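Local coordinates for protein DNA polymerase III, beta subunit (Eubacterium rectale, PDB 3T0P) that probably acts as a sliding clamp, a ring-shaped head-to-tail homodimer around DNA that tethers DNA polymerases and other proteins and gives them processivity, at residues C267-A271 with M303-I307. Residues are numbered along the deposited sequence; the frame is centred on the assembly and turned at random.
Sequences CIDRA and MNEDI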
loop_
_atom_site.group_PDB
_atom_site.type_symbol
_atom_site.label_atom_id
_atom_site.label_comp_id
_atom_site.label_asym_id
_atom_site.label_seq_id
_atom_site.Cartn_x
_atom_site.Cartn_y
_atom_site.Cartn_z
ATOM N N CYS B 267 -2.964 23.617 6.649
ATOM C CA CYS B 267 -1.852 24.526 6.567
ATOM C C CYS B 267 -0.558 23.910 7.119
ATOM O O CYS B 267 0.494 24.075 6.518
ATOM C CB CYS B 267 -2.178 25.822 7.291
ATOM S SG CYS B 267 -0.720 26.844 7.579
ATOM N N ILE B 268 -0.625 23.256 8.296
ATOM C CA ILE B 268 0.540 22.639 8.923
ATOM C C ILE B 268 1.028 21.479 8.038
ATOM O O ILE B 268 2.238 21.296 7.855
ATOM C CB ILE B 268 0.249 22.208 10.379
ATOM C CG1 ILE B 268 -0.215 23.437 11.201
ATOM C CG2 ILE B 268 1.507 21.587 10.991
ATOM C CD1 ILE B 268 -0.486 23.223 12.713
ATOM N N ASP B 269 0.095 20.755 7.433
ATOM C CA ASP B 269 0.437 19.666 6.529
ATOM C C ASP B 269 1.175 20.229 5.282
ATOM O O ASP B 269 2.195 19.668 4.890
ATOM C CB ASP B 269 -0.833 18.895 6.166
ATOM C CG ASP B 269 -0.636 17.704 5.251
ATOM O OD1 ASP B 269 0.209 16.830 5.582
ATOM O OD2 ASP B 269 -1.373 17.610 4.239
ATOM N N ARG B 270 0.718 21.362 4.722
ATOM C CA ARG B 270 1.375 22.038 3.576
ATOM C C ARG B 270 2.821 22.392 3.917
ATOM O O ARG B 270 3.710 22.145 3.134
ATOM C CB ARG B 270 0.654 23.354 3.213
ATOM C CG ARG B 270 -0.462 23.175 2.249
ATOM C CD ARG B 270 -0.976 24.509 1.721
ATOM N NE ARG B 270 -1.920 25.141 2.638
ATOM C CZ ARG B 270 -3.201 24.803 2.769
ATOM N NH1 ARG B 270 -3.707 23.802 2.063
ATOM N NH2 ARG B 270 -3.979 25.453 3.624
ATOM N N ALA B 271 3.039 22.978 5.087
ATOM C CA ALA B 271 4.346 23.364 5.579
ATOM C C ALA B 271 5.328 22.176 5.643
ATOM O O ALA B 271 6.506 22.369 5.359
ATOM C CB ALA B 271 4.193 23.988 6.965
HETATM N N MSE B 303 7.394 29.113 3.106
HETATM C CA MSE B 303 5.954 29.181 3.064
HETATM C C MSE B 303 5.463 30.232 4.045
HETATM O O MSE B 303 5.976 30.341 5.150
HETATM C CB MSE B 303 5.313 27.826 3.365
HETATM C CG MSE B 303 3.798 27.813 3.111
HETATM SE SE MSE B 303 2.803 26.519 4.240
HETATM C CE MSE B 303 3.114 27.447 6.038
ATOM N N ASN B 304 4.436 30.975 3.646
ATOM C CA ASN B 304 3.740 31.919 4.497
ATOM C C ASN B 304 2.231 31.698 4.322
ATOM O O ASN B 304 1.752 31.653 3.188
ATOM C CB ASN B 304 4.156 33.360 4.160
ATOM C CG ASN B 304 3.653 34.332 5.186
ATOM O OD1 ASN B 304 4.265 34.513 6.229
ATOM N ND2 ASN B 304 2.478 34.906 4.963
ATOM N N GLU B 305 1.491 31.549 5.414
ATOM C CA GLU B 305 0.042 31.354 5.338
ATOM C C GLU B 305 -0.670 32.117 6.450
ATOM O O GLU B 305 -0.203 32.106 7.580
ATOM C CB GLU B 305 -0.326 29.846 5.439
ATOM C CG GLU B 305 -1.808 29.599 5.183
ATOM C CD GLU B 305 -2.255 28.201 4.783
ATOM O OE1 GLU B 305 -1.388 27.358 4.443
ATOM O OE2 GLU B 305 -3.484 27.948 4.833
ATOM N N ASP B 306 -1.839 32.697 6.139
ATOM C CA ASP B 306 -2.685 33.406 7.102
ATOM C C ASP B 306 -3.986 32.648 7.313
ATOM O O ASP B 306 -4.595 32.213 6.358
ATOM C CB ASP B 306 -2.971 34.855 6.647
ATOM C CG ASP B 306 -1.757 35.765 6.581
ATOM O OD1 ASP B 306 -1.047 35.890 7.604
ATOM O OD2 ASP B 306 -1.543 36.390 5.521
ATOM N N ILE B 307 -4.402 32.475 8.561
ATOM C CA ILE B 307 -5.665 31.824 8.898
ATOM C C ILE B 307 -6.450 32.786 9.777
ATOM O O ILE B 307 -5.897 33.333 10.731
ATOM C CB ILE B 307 -5.483 30.433 9.584
ATOM C CG1 ILE B 307 -4.546 29.505 8.767
ATOM C CG2 ILE B 307 -6.851 29.749 9.840
ATOM C CD1 ILE B 307 -4.288 28.109 9.443
#
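Helix residues 267-271 and strand residues 303-307 run antiparallel, their axes 176° apart and 9.6 Å distant at closest approach, with Cys-267 facing Glu-305 and Ala-271 facing Met-303. This is the helix-on-sheet layer of the C-terminal domain of a beta sliding clamp, beside the subunit interface: Met-303, Asn-304 and Glu-305 pair antiparallel with a strand of the second subunit, so the sheet continues across the ring's junction. Alternation along the strand turns Met-303, Glu-305 and Ile-307 toward the helix. Arg-270 and Glu-305 form a side-on salt bridge, NE and NH2 each taking a different oxygen: Arg-270 NE reaches Glu-305 OE1 at 2.9 Å, and Arg-270 NH2 meets the syn lone pair of Glu-305 OE2 at 2.8 Å. The two flat groups lie nearly coplanar, 26° apart, and this double grip fixes the carboxylate's rotation. The chain of Arg-270, bent at chi3 (-82°), turns its guanidinium edge to the acid, while NH1 donates a hydrogen bond to the backbone carbonyl oxygen of Lys-81 of the second subunit. A leucine in place of Arg-270, having no guanidinium, would probably leave the buried Glu-305 carboxylate without its countercharge and the Lys-81 carbonyl of the second subunit without this donor. Two residues further along the strand from Glu-305, Ile-307 CD1 packs against Cys-267 CB at 3.8 Å. Selenomethionine Met-303 lies against the backbone at Ala-271, its SE 3.6 Å from Ala-271 N, whose hydrogen bond goes to Cys-267 O. Beyond the selenium, the terminal methyl CE of Met-303 rests 3.7 Å from Ala-271 CB.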